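Local coordinates for protein phenylacetaldehyde dehydrogenase (PDB 4O5H) that probably oxidises phenylacetaldehyde to phenylacetate with NAD+, as a member of the aldehyde dehydrogenase family, at residues 92-106 with 136-149. Sequence-based numbering, arbitrary orientation. Where two conformers were deposited one is given.
Sequences TDRERLMLVLADLIE and AQCFRYMAGWATKI. With EDO (1,2-ethanediol), chain H.
Arg140 reaches across to Glu106 and Asp103 and forms a salt-bridge network with both. Its CG stands anti to the backbone N (chi1 -178°), and a bend at chi3 brings the guanidinium to the two acids. It grips Glu106 end-on: NH1 gives a nearly straight bond to Glu106 OE2 (2.8 Å, 171°), and NH2 bonds to Glu106 OE1 (2.9 Å). Both oxygens lie near the guanidinium plane, but the carboxylate is turned 45° against it. Arg140 NH2 also makes a weak, bent bond to Asp103 OD1. Arg140 NE donates to a water (2.7 Å) that donates to Leu99 O. All three guanidinium nitrogens thus have an acceptor, and NH1 adds a weak bond to Gln137 OE1. Ala102 CB lies over one guanidinium face.

Near the other end, Thr147 OG1 donates to Glu95 OE2 (2.9 Å) from above the carboxylate plane. Lys148 NZ donates to Thr147 OG1, Gly144 O and a water, and that water donates to Glu95 OE2. Arg94 NH2 donates to Ala200 O of helix 187-201.

The buried side is apolar. Phe139 is a knob among Met98, Leu101, Ala102 and Ile105, with Leu101 CD2 over its ring face, a CH-pi contact (3.7 Å to the centroid). Met98 CB meets Ala143 CB, which Leu99 CD2 touches from the outer edge. The axes of 92-106 and 136-145 approach to 8.0 Å. This is close antiparallel helix packing, joining helices 91-107 and 124-145 of the aldehyde dehydrogenase fold.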
loop_
_atom_site.group_PDB
_atom_site.type_symbol
_atom_site.label_atom_id
_atom_site.label_comp_id
_atom_site.label_asym_id
_atom_site.label_seq_id
_atom_site.Cartn_x
_atom_site.Cartn_y
_atom_site.Cartn_z
ATOM N N THR A 92 23.685 7.127 -12.273
ATOM C CA THR A 92 24.848 7.810 -11.732
ATOM C C THR A 92 24.685 9.324 -11.620
ATOM O O THR A 92 25.325 9.944 -10.771
ATOM C CB THR A 92 26.105 7.461 -12.538
ATOM O OG1 THR A 92 25.849 7.563 -13.949
ATOM C CG2 THR A 92 26.515 6.027 -12.271
ATOM N N ASP A 93 23.858 9.928 -12.459
ATOM C CA ASP A 93 23.553 11.363 -12.328
ATOM C C ASP A 93 22.734 11.611 -11.055
ATOM O O ASP A 93 23.004 12.532 -10.295
ATOM C CB ASP A 93 22.776 11.907 -13.553
ATOM C CG ASP A 93 23.549 11.844 -14.853
ATOM O OD1 ASP A 93 24.799 11.958 -14.858
ATOM O OD2 ASP A 93 22.910 11.641 -15.896
ATOM N N ARG A 94 21.714 10.791 -10.828
ATOM C CA ARG A 94 20.882 10.952 -9.657
ATOM C C ARG A 94 21.728 10.757 -8.379
ATOM O O ARG A 94 21.618 11.511 -7.422
ATOM C CB ARG A 94 19.696 9.963 -9.674
ATOM C CG ARG A 94 18.848 10.015 -10.950
ATOM C CD ARG A 94 17.444 9.425 -10.798
ATOM N NE ARG A 94 17.415 8.060 -10.286
ATOM C CZ ARG A 94 17.413 6.949 -11.043
ATOM N NH1 ARG A 94 17.443 7.052 -12.381
ATOM N NH2 ARG A 94 17.390 5.719 -10.462
ATOM N N GLU A 95 22.586 9.754 -8.405
ATOM C CA GLU A 95 23.488 9.450 -7.301
ATOM C C GLU A 95 24.359 10.666 -6.997
ATOM O O GLU A 95 24.431 11.110 -5.838
ATOM C CB GLU A 95 24.342 8.228 -7.691
ATOM C CG GLU A 95 25.393 7.801 -6.688
ATOM C CD GLU A 95 26.196 6.632 -7.260
ATOM O OE1 GLU A 95 26.955 6.840 -8.231
ATOM O OE2 GLU A 95 26.032 5.498 -6.721
ATOM N N ARG A 96 24.974 11.217 -8.039
ATOM C CA ARG A 96 25.922 12.315 -7.881
ATOM C C ARG A 96 25.238 13.519 -7.246
ATOM O O ARG A 96 25.749 14.114 -6.277
ATOM C CB ARG A 96 26.534 12.708 -9.217
ATOM C CG ARG A 96 27.555 13.844 -9.083
ATOM C CD ARG A 96 28.193 14.255 -10.360
ATOM N NE ARG A 96 28.957 13.177 -11.005
ATOM C CZ ARG A 96 30.248 12.841 -10.798
ATOM N NH1 ARG A 96 30.989 13.388 -9.851
ATOM N NH2 ARG A 96 30.781 11.879 -11.537
ATOM N N LEU A 97 24.081 13.872 -7.783
ATOM C CA LEU A 97 23.362 15.065 -7.319
ATOM C C LEU A 97 22.924 14.915 -5.841
ATOM O O LEU A 97 23.002 15.856 -5.065
ATOM C CB LEU A 97 22.155 15.372 -8.193
ATOM C CG LEU A 97 22.486 15.774 -9.641
ATOM C CD1 LEU A 97 21.214 15.795 -10.461
ATOM C CD2 LEU A 97 23.134 17.128 -9.686
ATOM N N MET A 98 22.449 13.739 -5.493
ATOM C CA MET A 98 22.026 13.472 -4.112
ATOM C C MET A 98 23.205 13.566 -3.179
ATOM O O MET A 98 23.063 14.076 -2.064
ATOM C CB MET A 98 21.340 12.118 -4.019
ATOM C CG MET A 98 20.001 12.095 -4.754
ATOM S SD MET A 98 19.159 10.506 -4.609
ATOM C CE MET A 98 18.763 10.527 -2.891
ATOM N N LEU A 99 24.380 13.071 -3.592
ATOM C CA LEU A 99 25.574 13.147 -2.735
ATOM C C LEU A 99 26.027 14.576 -2.486
ATOM O O LEU A 99 26.426 14.943 -1.365
ATOM C CB LEU A 99 26.732 12.326 -3.330
ATOM C CG LEU A 99 26.512 10.825 -3.363
ATOM C CD1 LEU A 99 27.604 10.143 -4.188
ATOM C CD2 LEU A 99 26.472 10.254 -1.958
ATOM N N VAL A 100 25.954 15.393 -3.524
ATOM C CA VAL A 100 26.227 16.819 -3.414
ATOM C C VAL A 100 25.263 17.465 -2.423
ATOM O O VAL A 100 25.669 18.252 -1.589
ATOM C CB VAL A 100 26.116 17.517 -4.801
ATOM C CG1 VAL A 100 26.175 19.037 -4.654
ATOM C CG2 VAL A 100 27.258 17.055 -5.711
ATOM N N LEU A 101 23.995 17.125 -2.509
ATOM C CA LEU A 101 23.015 17.684 -1.601
ATOM C C LEU A 101 23.286 17.302 -0.149
ATOM O O LEU A 101 23.216 18.169 0.742
ATOM C CB LEU A 101 21.603 17.263 -2.020
ATOM C CG LEU A 101 20.436 17.713 -1.124
ATOM C CD1 LEU A 101 20.409 19.236 -1.016
ATOM C CD2 LEU A 101 19.142 17.169 -1.694
ATOM N N ALA A 102 23.656 16.044 0.099
ATOM C CA ALA A 102 24.000 15.650 1.451
ATOM C C ALA A 102 25.177 16.471 2.023
ATOM O O ALA A 102 25.147 16.874 3.181
ATOM C CB ALA A 102 24.318 14.163 1.514
ATOM N N ASP A 103 26.207 16.693 1.213
ATOM C CA ASP A 103 27.321 17.545 1.644
ATOM C C ASP A 103 26.885 18.994 1.923
ATOM O O ASP A 103 27.338 19.596 2.885
ATOM C CB ASP A 103 28.413 17.553 0.585
ATOM C CG ASP A 103 29.237 16.275 0.566
ATOM O OD1 ASP A 103 29.275 15.543 1.584
ATOM O OD2 ASP A 103 29.910 16.046 -0.493
ATOM N N LEU A 104 26.025 19.552 1.066
ATOM C CA LEU A 104 25.540 20.908 1.267
ATOM C C LEU A 104 24.759 21.038 2.575
ATOM O O LEU A 104 24.873 22.049 3.242
ATOM C CB LEU A 104 24.681 21.369 0.087
ATOM C CG LEU A 104 25.397 21.661 -1.231
ATOM C CD1 LEU A 104 24.396 21.902 -2.337
ATOM C CD2 LEU A 104 26.282 22.896 -1.117
ATOM N N ILE A 105 23.977 20.018 2.930
ATOM C CA ILE A 105 23.244 20.036 4.195
ATOM C C ILE A 105 24.235 20.066 5.374
ATOM O O ILE A 105 24.123 20.907 6.247
ATOM C CB ILE A 105 22.278 18.852 4.318
ATOM C CG1 ILE A 105 21.128 19.029 3.293
ATOM C CG2 ILE A 105 21.753 18.713 5.745
ATOM C CD1 ILE A 105 20.334 17.758 3.050
ATOM N N GLU A 106 25.220 19.166 5.324
ATOM C CA GLU A 106 26.247 19.134 6.326
ATOM C C GLU A 106 27.041 20.438 6.400
ATOM O O GLU A 106 27.388 20.870 7.482
ATOM C CB GLU A 106 27.165 17.936 6.088
ATOM C CG GLU A 106 26.460 16.619 6.455
ATOM C CD GLU A 106 27.224 15.369 6.084
ATOM O OE1 GLU A 106 28.241 15.434 5.380
ATOM O OE2 GLU A 106 26.786 14.278 6.480
ATOM N N ALA A 136 20.835 14.793 6.262
ATOM C CA ALA A 136 21.952 14.624 5.349
ATOM C C ALA A 136 22.250 13.158 5.079
ATOM O O ALA A 136 22.444 12.749 3.927
ATOM C CB ALA A 136 23.201 15.340 5.870
ATOM N N GLN A 137 22.307 12.353 6.134
ATOM C CA GLN A 137 22.608 10.951 5.940
ATOM C C GLN A 137 21.519 10.235 5.151
ATOM O O GLN A 137 21.814 9.288 4.451
ATOM C CB GLN A 137 22.853 10.203 7.273
ATOM C CG GLN A 137 24.107 10.640 7.985
ATOM C CD GLN A 137 25.395 10.069 7.383
ATOM O OE1 GLN A 137 25.419 9.517 6.277
ATOM N NE2 GLN A 137 26.483 10.274 8.092
ATOM N N CYS A 138 20.259 10.662 5.295
ATOM C CA CYS A 138 19.186 10.053 4.537
ATOM C C CYS A 138 19.415 10.270 3.045
ATOM O O CYS A 138 19.341 9.337 2.272
ATOM C CB CYS A 138 17.833 10.630 4.923
ATOM S SG CYS A 138 16.453 9.795 4.105
ATOM N N PHE A 139 19.741 11.510 2.631
ATOM C CA PHE A 139 20.090 11.746 1.240
ATOM C C PHE A 139 21.307 10.933 0.787
ATOM O O PHE A 139 21.322 10.416 -0.311
ATOM C CB PHE A 139 20.310 13.235 0.962
ATOM C CG PHE A 139 19.018 14.034 0.850
ATOM C CD1 PHE A 139 18.211 13.886 -0.272
ATOM C CD2 PHE A 139 18.607 14.863 1.884
ATOM C CE1 PHE A 139 17.011 14.578 -0.374
ATOM C CE2 PHE A 139 17.405 15.585 1.786
ATOM C CZ PHE A 139 16.605 15.426 0.659
ATOM N N ARG A 140 22.321 10.823 1.638
ATOM C CA ARG A 140 23.531 10.072 1.253
ATOM C C ARG A 140 23.223 8.563 1.113
ATOM O O ARG A 140 23.608 7.919 0.112
ATOM C CB ARG A 140 24.673 10.296 2.272
ATOM C CG ARG A 140 25.962 9.561 1.889
ATOM C CD ARG A 140 27.131 10.027 2.715
ATOM N NE ARG A 140 27.428 11.428 2.507
ATOM C CZ ARG A 140 27.383 12.368 3.450
ATOM N NH1 ARG A 140 27.045 12.094 4.698
ATOM N NH2 ARG A 140 27.683 13.636 3.149
ATOM N N TYR A 141 22.532 8.011 2.120
ATOM C CA TYR A 141 22.170 6.579 2.112
ATOM C C TYR A 141 21.355 6.257 0.848
ATOM O O TYR A 141 21.682 5.330 0.081
ATOM C CB TYR A 141 21.424 6.218 3.383
ATOM C CG TYR A 141 20.837 4.821 3.398
ATOM C CD1 TYR A 141 21.587 3.742 3.774
ATOM C CD2 TYR A 141 19.542 4.590 2.937
ATOM C CE1 TYR A 141 21.059 2.458 3.751
ATOM C CE2 TYR A 141 19.012 3.312 2.881
ATOM C CZ TYR A 141 19.779 2.251 3.315
ATOM O OH TYR A 141 19.249 0.964 3.251
ATOM N N MET A 142 20.318 7.061 0.580
ATOM C CA MET A 142 19.469 6.817 -0.584
ATOM C C MET A 142 20.182 7.061 -1.916
ATOM O O MET A 142 19.879 6.415 -2.902
ATOM C CB MET A 142 18.185 7.671 -0.481
ATOM C CG MET A 142 17.310 7.346 0.742
ATOM S SD MET A 142 16.652 5.673 0.673
ATOM C CE MET A 142 16.111 5.507 2.373
ATOM N N ALA A 143 21.113 8.006 -1.940
ATOM C CA ALA A 143 21.939 8.215 -3.106
ATOM C C ALA A 143 22.561 6.908 -3.581
ATOM O O ALA A 143 22.600 6.599 -4.793
ATOM C CB ALA A 143 23.045 9.225 -2.843
ATOM N N GLY A 144 23.016 6.129 -2.640
ATOM C CA GLY A 144 23.642 4.859 -2.969
ATOM C C GLY A 144 22.658 3.842 -3.534
ATOM O O GLY A 144 23.094 2.927 -4.233
ATOM N N TRP A 145 21.346 3.963 -3.227
ATOM C CA TRP A 145 20.363 3.095 -3.855
ATOM C C TRP A 145 20.097 3.447 -5.309
ATOM O O TRP A 145 19.652 2.569 -6.061
ATOM C CB TRP A 145 19.003 3.054 -3.110
ATOM C CG TRP A 145 19.021 2.113 -1.938
ATOM C CD1 TRP A 145 18.863 2.427 -0.666
ATOM C CD2 TRP A 145 19.251 0.693 -1.975
ATOM N NE1 TRP A 145 18.947 1.304 0.141
ATOM C CE2 TRP A 145 19.172 0.221 -0.651
ATOM C CE3 TRP A 145 19.444 -0.214 -2.998
ATOM C CZ2 TRP A 145 19.379 -1.103 -0.318
ATOM C CZ3 TRP A 145 19.677 -1.511 -2.686
ATOM C CH2 TRP A 145 19.614 -1.962 -1.356
ATOM N N ALA A 146 20.418 4.668 -5.733
ATOM C CA ALA A 146 20.084 5.073 -7.068
ATOM C C ALA A 146 20.705 4.164 -8.129
ATOM O O ALA A 146 20.079 3.946 -9.192
ATOM C CB ALA A 146 20.474 6.516 -7.296
ATOM N N THR A 147 21.888 3.600 -7.849
ATOM C CA THR A 147 22.561 2.749 -8.805
ATOM C C THR A 147 22.332 1.254 -8.571
ATOM O O THR A 147 22.882 0.457 -9.312
ATOM C CB THR A 147 24.086 3.010 -8.812
ATOM O OG1 THR A 147 24.554 3.095 -7.474
ATOM C CG2 THR A 147 24.370 4.367 -9.527
ATOM N N LYS A 148 21.495 0.895 -7.588
ATOM C CA LYS A 148 21.385 -0.475 -7.119
ATOM C C LYS A 148 19.941 -0.973 -7.062
ATOM O O LYS A 148 19.630 -1.929 -6.336
ATOM C CB LYS A 148 22.034 -0.561 -5.763
ATOM C CG LYS A 148 23.525 -0.242 -5.800
ATOM C CD LYS A 148 24.101 -0.073 -4.435
ATOM C CE LYS A 148 25.541 0.461 -4.484
ATOM N NZ LYS A 148 25.591 1.865 -4.993
ATOM N N ILE A 149 19.060 -0.353 -7.826
ATOM C CA ILE A 149 17.670 -0.818 -7.878
ATOM C C ILE A 149 17.630 -1.940 -8.921
ATOM O O ILE A 149 17.988 -1.698 -10.063
ATOM C CB ILE A 149 16.745 0.318 -8.242
ATOM C CG1 ILE A 149 16.725 1.317 -7.086
ATOM C CG2 ILE A 149 15.310 -0.175 -8.461
ATOM C CD1 ILE A 149 16.391 2.710 -7.517
HETATM C C1 EDO H . 31.738 13.239 0.442
HETATM O O1 EDO H . 30.564 13.217 -0.402
HETATM C C2 EDO H . 31.462 12.842 1.907
HETATM O O2 EDO H . 31.715 13.884 2.904
HETATM O O HOH W 1 26.846 4.515 -4.340
HETATM O O HOH W 2 27.911 12.950 0.286
#